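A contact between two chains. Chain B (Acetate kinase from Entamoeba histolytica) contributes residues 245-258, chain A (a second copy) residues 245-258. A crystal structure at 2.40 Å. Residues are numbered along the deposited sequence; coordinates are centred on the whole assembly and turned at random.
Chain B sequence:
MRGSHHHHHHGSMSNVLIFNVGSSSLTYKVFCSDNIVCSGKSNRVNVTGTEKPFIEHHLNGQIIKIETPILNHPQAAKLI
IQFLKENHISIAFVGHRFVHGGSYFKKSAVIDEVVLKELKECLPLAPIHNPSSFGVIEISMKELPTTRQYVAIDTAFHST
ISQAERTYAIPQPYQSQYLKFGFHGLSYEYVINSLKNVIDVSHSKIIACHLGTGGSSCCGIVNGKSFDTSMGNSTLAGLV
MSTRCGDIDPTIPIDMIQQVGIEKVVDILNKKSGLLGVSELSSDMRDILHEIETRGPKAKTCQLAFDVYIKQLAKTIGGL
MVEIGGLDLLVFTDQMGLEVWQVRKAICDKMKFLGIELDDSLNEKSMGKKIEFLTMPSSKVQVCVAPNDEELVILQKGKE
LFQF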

ATOM      1  N   CYS B 245     -10.228   6.213  -2.485  1.00 26.51           N
ATOM      2  CA  CYS B 245      -8.842   6.420  -2.894  1.00 32.58           C
ATOM      3  C   CYS B 245      -7.981   5.164  -2.811  1.00 31.95           C
ATOM      4  O   CYS B 245      -7.069   4.981  -3.617  1.00 39.53           O
ATOM      5  CB  CYS B 245      -8.209   7.528  -2.056  1.00 31.23           C
ATOM      6  SG  CYS B 245      -8.173   7.174  -0.290  1.00 34.96           S
ATOM      7  N   GLY B 246      -8.260   4.302  -1.837  1.00 32.18           N
ATOM      8  CA  GLY B 246      -7.394   3.162  -1.586  1.00 34.94           C
ATOM      9  C   GLY B 246      -6.141   3.616  -0.859  1.00 35.53           C
ATOM     10  O   GLY B 246      -6.115   4.719  -0.309  1.00 30.35           O
ATOM     11  N   ASP B 247      -5.104   2.781  -0.851  1.00 31.63           N
ATOM     12  CA  ASP B 247      -3.846   3.138  -0.194  1.00 33.67           C
ATOM     13  C   ASP B 247      -3.184   4.369  -0.821  1.00 34.85           C
ATOM     14  O   ASP B 247      -2.868   4.381  -2.011  1.00 34.63           O
ATOM     15  CB  ASP B 247      -2.867   1.961  -0.215  1.00 40.25           C
ATOM     16  CG  ASP B 247      -3.244   0.860   0.766  1.00 44.47           C
ATOM     17  OD1 ASP B 247      -3.989   1.132   1.734  1.00 48.51           O
ATOM     18  OD2 ASP B 247      -2.777  -0.282   0.573  1.00 50.15           O
ATOM     19  N   ILE B 248      -2.981   5.402  -0.007  1.00 33.03           N
ATOM     20  CA  ILE B 248      -2.274   6.606  -0.438  1.00 30.18           C
ATOM     21  C   ILE B 248      -1.253   7.016   0.620  1.00 27.82           C
ATOM     22  O   ILE B 248      -1.245   6.462   1.722  1.00 26.52           O
ATOM     23  CB  ILE B 248      -3.243   7.779  -0.673  1.00 38.12           C
ATOM     24  CG1 ILE B 248      -4.038   8.068   0.601  1.00 25.37           C
ATOM     25  CG2 ILE B 248      -4.178   7.487  -1.849  1.00 30.76           C
ATOM     26  CD1 ILE B 248      -4.949   9.282   0.492  1.00 33.15           C
ATOM     27  N   ASP B 249      -0.399   7.980   0.285  1.00 27.00           N
ATOM     28  CA  ASP B 249       0.562   8.533   1.237  1.00 31.18           C
ATOM     29  C   ASP B 249      -0.171   9.028   2.489  1.00 34.79           C
ATOM     30  O   ASP B 249      -1.039   9.896   2.402  1.00 34.41           O
ATOM     31  CB  ASP B 249       1.335   9.680   0.578  1.00 32.05           C
ATOM     32  CG  ASP B 249       2.572  10.094   1.363  1.00 40.14           C
ATOM     33  OD1 ASP B 249       2.517  10.142   2.613  1.00 31.57           O
ATOM     34  OD2 ASP B 249       3.606  10.384   0.720  1.00 42.42           O
ATOM     35  N   PRO B 250       0.173   8.461   3.658  1.00 31.44           N
ATOM     36  CA  PRO B 250      -0.481   8.746   4.946  1.00 36.15           C
ATOM     37  C   PRO B 250      -0.433  10.221   5.342  1.00 37.56           C
ATOM     38  O   PRO B 250      -1.237  10.662   6.169  1.00 36.31           O
ATOM     39  CB  PRO B 250       0.338   7.918   5.943  1.00 32.58           C
ATOM     40  CG  PRO B 250       0.928   6.818   5.130  1.00 34.22           C
ATOM     41  CD  PRO B 250       1.214   7.427   3.784  1.00 31.82           C
ATOM     42  N   THR B 251       0.505  10.969   4.765  1.00 35.97           N
ATOM     43  CA  THR B 251       0.638  12.395   5.049  1.00 32.38           C
ATOM     44  C   THR B 251      -0.434  13.204   4.303  1.00 37.88           C
ATOM     45  O   THR B 251      -0.822  14.294   4.738  1.00 34.15           O
ATOM     46  CB  THR B 251       2.057  12.903   4.689  1.00 32.61           C
ATOM     47  OG1 THR B 251       3.038  12.146   5.413  1.00 34.28           O
ATOM     48  CG2 THR B 251       2.219  14.372   5.037  1.00 31.65           C
ATOM     49  N   ILE B 252      -0.923  12.657   3.191  1.00 26.08           N
ATOM     50  CA  ILE B 252      -1.931  13.342   2.378  1.00 30.64           C
ATOM     51  C   ILE B 252      -3.228  13.699   3.126  1.00 34.71           C
ATOM     52  O   ILE B 252      -3.683  14.842   3.036  1.00 33.92           O
ATOM     53  CB  ILE B 252      -2.237  12.591   1.055  1.00 31.16           C
ATOM     54  CG1 ILE B 252      -0.967  12.473   0.212  1.00 32.34           C
ATOM     55  CG2 ILE B 252      -3.308  13.316   0.261  1.00 24.90           C
ATOM     56  CD1 ILE B 252      -1.184  11.828  -1.146  1.00 30.62           C
ATOM     57  N   PRO B 253      -3.833  12.738   3.856  1.00 35.67           N
ATOM     58  CA  PRO B 253      -5.034  13.144   4.597  1.00 33.67           C
ATOM     59  C   PRO B 253      -4.722  14.258   5.592  1.00 33.56           C
ATOM     60  O   PRO B 253      -5.473  15.227   5.648  1.00 32.08           O
ATOM     61  CB  PRO B 253      -5.438  11.869   5.343  1.00 29.25           C
ATOM     62  CG  PRO B 253      -4.857  10.760   4.544  1.00 37.30           C
ATOM     63  CD  PRO B 253      -3.566  11.293   3.999  1.00 35.02           C
ATOM     64  N   ILE B 254      -3.625  14.123   6.337  1.00 30.22           N
ATOM     65  CA  ILE B 254      -3.199  15.128   7.312  1.00 31.17           C
ATOM     66  C   ILE B 254      -3.109  16.538   6.710  1.00 37.67           C
ATOM     67  O   ILE B 254      -3.621  17.502   7.284  1.00 38.54           O
ATOM     68  CB  ILE B 254      -1.834  14.759   7.939  1.00 30.81           C
ATOM     69  CG1 ILE B 254      -1.873  13.347   8.533  1.00 35.65           C
ATOM     70  CG2 ILE B 254      -1.430  15.778   8.995  1.00 27.68           C
ATOM     71  CD1 ILE B 254      -0.534  12.863   9.081  1.00 31.34           C
ATOM     72  N   ASP B 255      -2.459  16.653   5.554  1.00 34.07           N
ATOM     73  CA  ASP B 255      -2.326  17.942   4.875  1.00 38.61           C
ATOM     74  C   ASP B 255      -3.657  18.464   4.338  1.00 38.76           C
ATOM     75  O   ASP B 255      -3.887  19.672   4.315  1.00 41.60           O
ATOM     76  CB  ASP B 255      -1.294  17.855   3.748  1.00 31.60           C
ATOM     77  CG  ASP B 255       0.131  17.965   4.256  1.00 54.95           C
ATOM     78  OD1 ASP B 255       0.354  18.723   5.225  1.00 63.68           O
ATOM     79  OD2 ASP B 255       1.023  17.296   3.689  1.00 56.19           O
ATOM     80  N   MET B 256      -4.531  17.555   3.910  1.00 31.80           N
ATOM     81  CA  MET B 256      -5.854  17.944   3.430  1.00 28.96           C
ATOM     82  C   MET B 256      -6.749  18.440   4.567  1.00 34.53           C
ATOM     83  O   MET B 256      -7.593  19.309   4.352  1.00 30.85           O
ATOM     84  CB  MET B 256      -6.527  16.792   2.672  1.00 33.48           C
ATOM     85  CG  MET B 256      -5.914  16.499   1.311  1.00 37.98           C
ATOM     86  SD  MET B 256      -6.562  14.992   0.556  1.00 37.87           S
ATOM     87  CE  MET B 256      -8.254  15.475   0.202  1.00 28.34           C
ATOM     88  N   ILE B 257      -6.567  17.883   5.768  1.00 35.39           N
ATOM     89  CA  ILE B 257      -7.277  18.362   6.957  1.00 35.32           C
ATOM     90  C   ILE B 257      -6.988  19.848   7.156  1.00 34.13           C
ATOM     91  O   ILE B 257      -7.897  20.638   7.415  1.00 43.14           O
ATOM     92  CB  ILE B 257      -6.845  17.623   8.249  1.00 38.89           C
ATOM     93  CG1 ILE B 257      -7.001  16.106   8.118  1.00 37.95           C
ATOM     94  CG2 ILE B 257      -7.625  18.140   9.451  1.00 33.36           C
ATOM     95  CD1 ILE B 257      -8.417  15.625   8.003  1.00 37.23           C
ATOM     96  N   GLN B 258      -5.713  20.217   7.028  1.00 39.96           N
ATOM     97  CA  GLN B 258      -5.270  21.599   7.206  1.00 43.66           C
ATOM     98  C   GLN B 258      -5.945  22.552   6.227  1.00 45.13           C
ATOM     99  O   GLN B 258      -6.186  23.715   6.547  1.00 59.24           O
ATOM    100  CB  GLN B 258      -3.750  21.701   7.051  1.00 50.20           C
ATOM    101  CG  GLN B 258      -2.958  21.193   8.239  1.00 54.70           C
ATOM    102  CD  GLN B 258      -1.926  22.194   8.721  1.00 64.07           C
ATOM    103  OE1 GLN B 258      -2.249  23.129   9.455  1.00 64.28           O
ATOM    104  NE2 GLN B 258      -0.677  22.006   8.306  1.00 63.74           N
TER
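Chain A, residues 245-258: CGDIDPTIPIDMIQ

Chain A meets chain B as a near-symmetric copy: in each, a largely extended loop (residues 247-249) leads into a helix that runs through residue 258 and beyond. The two helices point broadly the same way, with 47° between their N-to-C directions and a closest axial approach of 8.5 Å. The backbones come together at the prolines, where B:Pro250 CA and A:Pro250 CA are 5.5 Å apart; further along, B:Pro253 CA faces A:Ile254 CA at 6.9 Å and B:Ile254 CA faces A:Pro253 CA at 6.7 Å.

The two stretches bury 594 Å² between them, both sides summed; the side-chain packing is mostly apolar and largely reciprocal. Each Pro250 ring lies against the opposing loop: A:Pro250 CG is 3.8 Å from B:Gly246 O and 4.0 Å from B:Ile248 CG1, while B:Pro250 CG is 3.5 Å from A:Gly246 O and 4.0 Å from A:Ile248 CG1. One turn on, A:Pro253 CG rests 3.7 Å from B:Pro250 O, and B:Pro253 CG 3.7 Å from A:Pro250 O. The same prolines touch isoleucines, with B:Pro253 CB to A:Ile254 CG1 and B:Ile254 CG1 to A:Pro253 CB both 3.9 Å. Symmetry loosens at Ile257, whose chi2 is m in chain B and t in chain A; A:Ile257 CD1 reaches B:Ile257 CG1 at 4.1 Å and B:Ile254 CG1 at 4.2 Å.

No direct hydrogen bond joins the stretches. Instead, one water bridges them, donating to B:Ile248 O at 2.7 Å and A:Ile248 O at 2.8 Å, so that both carbonyls find a partner between the chains.

Within each chain, Asp249 caps the helix: B:Asp249 OD1 accepts from B:Thr251 N at 3.1 Å, and A:Asp249 OD1 accepts a weak bond from A:Thr251 N at 3.3 Å. These aspartates have CA-to-CB bonds directed away from the partner.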

ATOM      1  N   CYS A 245       6.066   5.055  10.290  1.00 28.31           N
ATOM      2  CA  CYS A 245       5.061   4.009  10.126  1.00 36.31           C
ATOM      3  C   CYS A 245       5.048   3.354   8.744  1.00 35.47           C
ATOM      4  O   CYS A 245       4.722   2.171   8.620  1.00 36.72           O
ATOM      5  CB  CYS A 245       3.675   4.569  10.434  1.00 31.81           C
ATOM      6  SG  CYS A 245       3.185   5.919   9.348  1.00 39.52           S
ATOM      7  N   GLY A 246       5.395   4.116   7.712  1.00 29.41           N
ATOM      8  CA  GLY A 246       5.282   3.623   6.350  1.00 32.15           C
ATOM      9  C   GLY A 246       3.828   3.642   5.910  1.00 35.46           C
ATOM     10  O   GLY A 246       2.999   4.319   6.529  1.00 25.97           O
ATOM     11  N   ASP A 247       3.510   2.904   4.850  1.00 28.52           N
ATOM     12  CA  ASP A 247       2.134   2.833   4.367  1.00 34.93           C
ATOM     13  C   ASP A 247       1.188   2.218   5.409  1.00 34.66           C
ATOM     14  O   ASP A 247       1.405   1.101   5.882  1.00 39.60           O
ATOM     15  CB  ASP A 247       2.060   2.059   3.045  1.00 39.08           C
ATOM     16  CG  ASP A 247       2.656   2.835   1.870  1.00 43.08           C
ATOM     17  OD1 ASP A 247       2.772   4.079   1.953  1.00 34.93           O
ATOM     18  OD2 ASP A 247       3.001   2.197   0.852  1.00 47.38           O
ATOM     19  N   ILE A 248       0.150   2.966   5.771  1.00 26.69           N
ATOM     20  CA  ILE A 248      -0.877   2.494   6.697  1.00 27.43           C
ATOM     21  C   ILE A 248      -2.262   2.864   6.179  1.00 28.18           C
ATOM     22  O   ILE A 248      -2.389   3.625   5.216  1.00 24.64           O
ATOM     23  CB  ILE A 248      -0.718   3.121   8.093  1.00 37.38           C
ATOM     24  CG1 ILE A 248      -0.776   4.647   7.993  1.00 36.37           C
ATOM     25  CG2 ILE A 248       0.572   2.650   8.768  1.00 27.39           C
ATOM     26  CD1 ILE A 248      -0.720   5.352   9.332  1.00 38.11           C
ATOM     27  N   ASP A 249      -3.298   2.330   6.824  1.00 32.84           N
ATOM     28  CA  ASP A 249      -4.680   2.679   6.504  1.00 32.00           C
ATOM     29  C   ASP A 249      -4.868   4.191   6.666  1.00 34.84           C
ATOM     30  O   ASP A 249      -4.650   4.734   7.752  1.00 32.04           O
ATOM     31  CB  ASP A 249      -5.630   1.914   7.430  1.00 32.14           C
ATOM     32  CG  ASP A 249      -7.071   1.928   6.950  1.00 36.46           C
ATOM     33  OD1 ASP A 249      -7.494   2.912   6.309  1.00 40.63           O
ATOM     34  OD2 ASP A 249      -7.791   0.945   7.230  1.00 39.24           O
ATOM     35  N   PRO A 250      -5.252   4.877   5.576  1.00 37.04           N
ATOM     36  CA  PRO A 250      -5.362   6.344   5.525  1.00 26.57           C
ATOM     37  C   PRO A 250      -6.372   6.958   6.497  1.00 36.40           C
ATOM     38  O   PRO A 250      -6.270   8.151   6.777  1.00 33.72           O
ATOM     39  CB  PRO A 250      -5.817   6.611   4.086  1.00 35.92           C
ATOM     40  CG  PRO A 250      -5.367   5.421   3.313  1.00 35.48           C
ATOM     41  CD  PRO A 250      -5.481   4.260   4.257  1.00 30.43           C
ATOM     42  N   THR A 251      -7.331   6.179   6.989  1.00 35.65           N
ATOM     43  CA  THR A 251      -8.314   6.720   7.929  1.00 43.39           C
ATOM     44  C   THR A 251      -7.743   6.809   9.338  1.00 33.88           C
ATOM     45  O   THR A 251      -8.263   7.540  10.181  1.00 35.63           O
ATOM     46  CB  THR A 251      -9.622   5.898   7.951  1.00 37.96           C
ATOM     47  OG1 THR A 251      -9.380   4.620   8.551  1.00 48.95           O
ATOM     48  CG2 THR A 251     -10.148   5.707   6.545  1.00 32.39           C
ATOM     49  N   ILE A 252      -6.677   6.052   9.584  1.00 34.11           N
ATOM     50  CA  ILE A 252      -6.003   6.054  10.884  1.00 35.74           C
ATOM     51  C   ILE A 252      -5.388   7.415  11.267  1.00 33.50           C
ATOM     52  O   ILE A 252      -5.580   7.877  12.395  1.00 35.86           O
ATOM     53  CB  ILE A 252      -4.947   4.915  10.994  1.00 32.30           C
ATOM     54  CG1 ILE A 252      -5.626   3.548  10.920  1.00 34.43           C
ATOM     55  CG2 ILE A 252      -4.149   5.035  12.282  1.00 26.63           C
ATOM     56  CD1 ILE A 252      -4.651   2.373  10.905  1.00 37.91           C
ATOM     57  N   PRO A 253      -4.643   8.062  10.344  1.00 35.35           N
ATOM     58  CA  PRO A 253      -4.173   9.406  10.695  1.00 28.68           C
ATOM     59  C   PRO A 253      -5.336  10.339  11.006  1.00 35.67           C
ATOM     60  O   PRO A 253      -5.194  11.223  11.846  1.00 37.51           O
ATOM     61  CB  PRO A 253      -3.472   9.875   9.418  1.00 34.45           C
ATOM     62  CG  PRO A 253      -3.038   8.629   8.747  1.00 39.40           C
ATOM     63  CD  PRO A 253      -4.105   7.618   9.044  1.00 31.14           C
ATOM     64  N   ILE A 254      -6.470  10.133  10.340  1.00 34.50           N
ATOM     65  CA  ILE A 254      -7.653  10.962  10.544  1.00 30.71           C
ATOM     66  C   ILE A 254      -8.297  10.709  11.909  1.00 37.91           C
ATOM     67  O   ILE A 254      -8.666  11.654  12.614  1.00 36.05           O
ATOM     68  CB  ILE A 254      -8.689  10.736   9.427  1.00 31.76           C
ATOM     69  CG1 ILE A 254      -8.058  11.023   8.063  1.00 24.28           C
ATOM     70  CG2 ILE A 254      -9.910  11.616   9.636  1.00 39.48           C
ATOM     71  CD1 ILE A 254      -8.964  10.740   6.881  1.00 32.61           C
ATOM     72  N   ASP A 255      -8.428   9.437  12.275  1.00 35.29           N
ATOM     73  CA  ASP A 255      -8.978   9.054  13.571  1.00 33.73           C
ATOM     74  C   ASP A 255      -8.098   9.523  14.733  1.00 41.32           C
ATOM     75  O   ASP A 255      -8.612   9.968  15.759  1.00 33.70           O
ATOM     76  CB  ASP A 255      -9.176   7.535  13.643  1.00 38.32           C
ATOM     77  CG  ASP A 255     -10.347   7.054  12.800  1.00 62.47           C
ATOM     78  OD1 ASP A 255     -11.385   7.752  12.768  1.00 55.67           O
ATOM     79  OD2 ASP A 255     -10.227   5.976  12.174  1.00 60.59           O
ATOM     80  N   MET A 256      -6.779   9.420  14.571  1.00 35.60           N
ATOM     81  CA  MET A 256      -5.842   9.860  15.607  1.00 43.85           C
ATOM     82  C   MET A 256      -5.895  11.376  15.807  1.00 38.67           C
ATOM     83  O   MET A 256      -5.778  11.870  16.931  1.00 37.65           O
ATOM     84  CB  MET A 256      -4.412   9.417  15.275  1.00 34.20           C
ATOM     85  CG  MET A 256      -4.162   7.918  15.411  1.00 35.42           C
ATOM     86  SD  MET A 256      -2.578   7.394  14.712  1.00 40.64           S
ATOM     87  CE  MET A 256      -1.427   8.352  15.706  1.00 30.91           C
ATOM     88  N   ILE A 257      -6.075  12.106  14.711  1.00 33.01           N
ATOM     89  CA  ILE A 257      -6.201  13.561  14.758  1.00 36.06           C
ATOM     90  C   ILE A 257      -7.402  13.981  15.612  1.00 32.84           C
ATOM     91  O   ILE A 257      -7.332  14.960  16.358  1.00 35.18           O
ATOM     92  CB  ILE A 257      -6.281  14.162  13.328  1.00 31.74           C
ATOM     93  CG1 ILE A 257      -4.891  14.178  12.686  1.00 29.86           C
ATOM     94  CG2 ILE A 257      -6.844  15.570  13.350  1.00 24.12           C
ATOM     95  CD1 ILE A 257      -4.883  14.567  11.215  1.00 31.79           C
ATOM     96  N   GLN A 258      -8.489  13.217  15.524  1.00 30.77           N
ATOM     97  CA  GLN A 258      -9.677  13.469  16.336  1.00 38.04           C
ATOM     98  C   GLN A 258      -9.400  13.258  17.825  1.00 38.35           C
ATOM     99  O   GLN A 258     -10.174  13.703  18.675  1.00 41.20           O
ATOM    100  CB  GLN A 258     -10.843  12.583  15.880  1.00 30.42           C
ATOM    101  CG  GLN A 258     -11.510  13.037  14.584  1.00 40.93           C
ATOM    102  CD  GLN A 258     -12.579  12.073  14.102  1.00 46.37           C
ATOM    103  OE1 GLN A 258     -12.294  10.914  13.803  1.00 49.73           O
ATOM    104  NE2 GLN A 258     -13.818  12.549  14.028  1.00 37.18           N
TER
HETATM  105  O   HOH W   1      -1.105   3.913   2.707  1.00 45.20           O